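Local coordinates for carbohydrate kinase, FGGY (Rhodospirillum rubrum, PDB 3IFR), which probably phosphorylates D-xylulose with ATP, as a xylulose kinase of the FGGY family of carbohydrate kinases, at residues 203-206 / 207-211; 391-394 / 395-399. All coordinates share one frame; numbering follows the deposited sequence.

Interaction 1 (203-206 / 207-211); sequences AHIP and PSAVP
A single turn of 3-10 helix, residues 207-209, starts in the loop between helix 197-201 and strand 213-214, and Pro206 leads into it. The carbonyl of Pro206 accepts a hydrogen bond from the backbone of Ala209, with Ala209 N to Pro206 O at 2.8 Å. The N-H points fairly straight at the oxygen, at 156°, but the donor stands above the carbonyl plane. The Ala209 methyl sits beside the same carbonyl and meets the Pro206 ring, CB to CG 4.0 Å. Ser208 OG lies 3.8 Å from Pro206 CB, near the same ring.

Ile205 works on the buried side. Its CG1 is held between the backbone N and the carbonyl carbon (chi1 58°), and the extended chain carries CD1 to the turn. There Ile205 CD1 touches Val210 CG2 at 3.7 Å, the two side chains crossing at about a right angle. Ile205 CD1 also reaches Ala209 CB, at 4.1 Å. Val160 and Val200 both touch Ile205 and Val210. Arg175 donates a hydrogen bond to the carbonyl of Ser208. The i to i+3 bond is that of a 3-10 turn, here with Pro207 at its start, where no N-H is needed.

Interaction 2 (391-394 / 395-399); sequences VAVL and DDIGH
Val391 opens the last turns of helix 372-397, whose C-terminus is closed by a Schellman motif, with Gly398 the first residue to leave helical angles. The carbonyl of Val391 takes the N-H of Asp395, O to N 2.8 Å. The bond is almost straight, at 178°, and runs nearly along the C=O axis.

Ala392 repeats the pattern one residue on: its O receives Asp396 N, with the donor tilted from the carbonyl plane. Asp396 turns its CG to the side of the backbone N (chi1 -85°), which brings its carboxylate back beside this carbonyl. Asp396 OD1 and Ala392 O are both acceptors and do not bond. Asp396 OD2 has a long, weak ion pair with Arg283.

Val393 bonds through its O to Ile397 N at 3.0 Å. Its side chain also meets Ile397 one turn on, CG1 to CD1 4.0 Å. Ile397 CG1 lies beside its own backbone N (chi1 -46°), and passes 3.2 Å from Val393 O.

Leu394 O accepts one of the two bonds of the Schellman motif, from His399 N at 3.0 Å, with the donor above the carbonyl plane. The other runs from Gly398 N to Asp395 O, and Gly398 has positive phi. Weak bonds from Ile397 N and Gly398 N converge on Leu394 O as well.

Leu394 packs against Ile271 and Val273 of strand 269-273. His399 NE2 makes a weak hydrogen bond to Thr277 O. The Leu394 and His399 side chains cross at about a right angle, and buried His399 ND1, which has no polar partner in the model, lies 4.1 Å from Leu394 CD1.

Both interactions are local and partly buried. Interaction 1 belongs to the N-terminal FGGY domain, interaction 2 to the C-terminal one. Their centres are about 35 Å apart, and they share no helix or strand. In interaction 1 Ile205, Ala209 and Val210 are buried, while Pro206, Pro207 and Ser208 are exposed. In interaction 2 Val393, Leu394, Ile397 and His399 are buried, while Asp395 and Asp396 are exposed. Interaction 1 is a loop turn farther from the centre of the chain. It has one sound main-chain bond across its segments and relies more on apolar contacts. Interaction 2 closes a long helix, and successive main-chain bonds and a shared carbonyl acceptor dominate it.

Interaction 1 (203-206 / 207-211)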
loop_
_atom_site.group_PDB
_atom_site.type_symbol
_atom_site.label_atom_id
_atom_site.label_comp_id
_atom_site.label_asym_id
_atom_site.label_seq_id
_atom_site.Cartn_x
_atom_site.Cartn_y
_atom_site.Cartn_z
ATOM N N ALA A 203 3.995 -14.694 19.253
ATOM C CA ALA A 203 4.193 -13.329 19.709
ATOM C C ALA A 203 4.103 -13.318 21.243
ATOM O O ALA A 203 4.221 -12.264 21.881
ATOM C CB ALA A 203 3.113 -12.391 19.078
ATOM N N HIS A 204 3.858 -14.496 21.826
ATOM C CA HIS A 204 3.875 -14.659 23.287
ATOM C C HIS A 204 2.796 -13.813 23.978
ATOM O O HIS A 204 2.964 -13.415 25.138
ATOM C CB HIS A 204 5.240 -14.263 23.881
ATOM C CG HIS A 204 6.408 -15.029 23.323
ATOM N ND1 HIS A 204 7.704 -14.543 23.359
ATOM C CD2 HIS A 204 6.483 -16.242 22.726
ATOM C CE1 HIS A 204 8.520 -15.416 22.809
ATOM N NE2 HIS A 204 7.811 -16.453 22.411
ATOM N N ILE A 205 1.718 -13.504 23.264
ATOM C CA ILE A 205 0.559 -12.902 23.906
ATOM C C ILE A 205 -0.506 -13.970 23.985
ATOM O O ILE A 205 -0.475 -14.946 23.247
ATOM C CB ILE A 205 -0.011 -11.696 23.125
ATOM C CG1 ILE A 205 -0.397 -12.125 21.705
ATOM C CG2 ILE A 205 1.005 -10.600 23.029
ATOM C CD1 ILE A 205 -0.968 -11.028 20.801
ATOM N N PRO A 206 -1.447 -13.795 24.902
ATOM C CA PRO A 206 -2.594 -14.704 24.974
ATOM C C PRO A 206 -3.460 -14.495 23.746
ATOM O O PRO A 206 -3.562 -13.370 23.265
ATOM C CB PRO A 206 -3.345 -14.216 26.212
ATOM C CG PRO A 206 -2.913 -12.769 26.362
ATOM C CD PRO A 206 -1.469 -12.766 25.957
ATOM N N PRO A 207 -4.107 -15.570 23.271
ATOM C CA PRO A 207 -4.951 -15.553 22.081
ATOM C C PRO A 207 -6.170 -14.673 22.286
ATOM O O PRO A 207 -6.722 -14.195 21.306
ATOM C CB PRO A 207 -5.368 -17.032 21.903
ATOM C CG PRO A 207 -4.409 -17.825 22.758
ATOM C CD PRO A 207 -4.107 -16.897 23.922
ATOM N N SER A 208 -6.579 -14.435 23.523
ATOM C CA SER A 208 -7.663 -13.492 23.732
ATOM C C SER A 208 -7.225 -12.075 23.324
ATOM O O SER A 208 -8.054 -11.217 23.084
ATOM C CB SER A 208 -8.120 -13.508 25.194
ATOM O OG SER A 208 -7.038 -13.260 26.105
ATOM N N ALA A 209 -5.925 -11.819 23.249
ATOM C CA ALA A 209 -5.481 -10.442 23.010
ATOM C C ALA A 209 -5.695 -10.008 21.546
ATOM O O ALA A 209 -5.669 -8.819 21.245
ATOM C CB ALA A 209 -4.047 -10.268 23.395
ATOM N N VAL A 210 -5.886 -10.969 20.643
ATOM C CA VAL A 210 -6.181 -10.639 19.248
ATOM C C VAL A 210 -7.647 -10.872 18.924
ATOM O O VAL A 210 -8.148 -11.976 19.081
ATOM C CB VAL A 210 -5.364 -11.459 18.230
ATOM C CG1 VAL A 210 -5.639 -10.933 16.822
ATOM C CG2 VAL A 210 -3.877 -11.404 18.561
ATOM N N PRO A 211 -8.324 -9.816 18.473
ATOM C CA PRO A 211 -9.780 -9.845 18.307
ATOM C C PRO A 211 -10.097 -10.704 17.104
ATOM O O PRO A 211 -9.200 -10.935 16.292
ATOM C CB PRO A 211 -10.149 -8.358 18.053
ATOM C CG PRO A 211 -8.977 -7.548 18.597
ATOM C CD PRO A 211 -7.756 -8.452 18.369
#

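Interaction 2 (391-394 / 395-399)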
loop_
_atom_site.group_PDB
_atom_site.type_symbol
_atom_site.label_atom_id
_atom_site.label_comp_id
_atom_site.label_asym_id
_atom_site.label_seq_id
_atom_site.Cartn_x
_atom_site.Cartn_y
_atom_site.Cartn_z
ATOM N N VAL A 391 6.046 -8.381 -12.651
ATOM C CA VAL A 391 4.988 -8.921 -13.488
ATOM C C VAL A 391 5.337 -10.373 -13.857
ATOM O O VAL A 391 4.494 -11.272 -13.790
ATOM C CB VAL A 391 4.777 -8.057 -14.781
ATOM C CG1 VAL A 391 3.695 -8.666 -15.675
ATOM C CG2 VAL A 391 4.395 -6.631 -14.406
ATOM N N ALA A 392 6.596 -10.597 -14.219
ATOM C CA ALA A 392 7.048 -11.927 -14.581
ATOM C C ALA A 392 6.858 -12.827 -13.363
ATOM O O ALA A 392 6.431 -13.983 -13.460
ATOM C CB ALA A 392 8.549 -11.904 -15.038
ATOM N N VAL A 393 7.185 -12.302 -12.195
ATOM C CA VAL A 393 6.976 -13.112 -11.012
ATOM C C VAL A 393 5.501 -13.409 -10.820
ATOM O O VAL A 393 5.161 -14.557 -10.571
ATOM C CB VAL A 393 7.688 -12.557 -9.765
ATOM C CG1 VAL A 393 7.294 -13.326 -8.512
ATOM C CG2 VAL A 393 9.183 -12.658 -9.982
ATOM N N LEU A 394 4.636 -12.400 -10.943
ATOM C CA LEU A 394 3.197 -12.631 -10.799
ATOM C C LEU A 394 2.750 -13.778 -11.719
ATOM O O LEU A 394 2.102 -14.751 -11.300
ATOM C CB LEU A 394 2.404 -11.369 -11.172
ATOM C CG LEU A 394 2.070 -10.232 -10.186
ATOM C CD1 LEU A 394 2.118 -10.679 -8.719
ATOM C CD2 LEU A 394 2.920 -8.981 -10.413
ATOM N N ASP A 395 3.137 -13.643 -12.983
ATOM C CA ASP A 395 2.912 -14.647 -13.988
ATOM C C ASP A 395 3.372 -16.034 -13.536
ATOM O O ASP A 395 2.621 -17.001 -13.628
ATOM C CB ASP A 395 3.639 -14.254 -15.268
ATOM C CG ASP A 395 2.811 -14.526 -16.510
ATOM O OD1 ASP A 395 2.153 -15.578 -16.569
ATOM O OD2 ASP A 395 2.795 -13.661 -17.418
ATOM N N ASP A 396 4.610 -16.124 -13.066
ATOM C CA ASP A 396 5.159 -17.380 -12.607
ATOM C C ASP A 396 4.306 -18.033 -11.534
ATOM O O ASP A 396 4.151 -19.272 -11.513
ATOM C CB ASP A 396 6.505 -17.161 -11.966
ATOM C CG ASP A 396 7.618 -17.147 -12.950
ATOM O OD1 ASP A 396 7.338 -17.133 -14.170
ATOM O OD2 ASP A 396 8.786 -17.121 -12.483
ATOM N N ILE A 397 3.805 -17.218 -10.609
ATOM C CA ILE A 397 3.093 -17.794 -9.473
ATOM C C ILE A 397 1.693 -18.213 -9.887
ATOM O O ILE A 397 1.010 -18.935 -9.169
ATOM C CB ILE A 397 2.940 -16.847 -8.279
ATOM C CG1 ILE A 397 4.229 -16.139 -7.928
ATOM C CG2 ILE A 397 2.467 -17.618 -7.074
ATOM C CD1 ILE A 397 3.941 -14.885 -7.038
ATOM N N GLY A 398 1.243 -17.745 -11.035
ATOM C CA GLY A 398 -0.083 -18.134 -11.461
ATOM C C GLY A 398 -1.137 -17.058 -11.282
ATOM O O GLY A 398 -2.314 -17.341 -11.397
ATOM N N HIS A 399 -0.728 -15.824 -11.023
ATOM C CA HIS A 399 -1.707 -14.735 -10.964
ATOM C C HIS A 399 -2.144 -14.164 -12.317
ATOM O O HIS A 399 -3.095 -13.375 -12.400
ATOM C CB HIS A 399 -1.249 -13.650 -9.985
ATOM C CG HIS A 399 -1.124 -14.165 -8.593
ATOM N ND1 HIS A 399 0.077 -14.197 -7.915
ATOM C CD2 HIS A 399 -2.025 -14.782 -7.798
ATOM C CE1 HIS A 399 -0.109 -14.750 -6.731
ATOM N NE2 HIS A 399 -1.378 -15.118 -6.640
#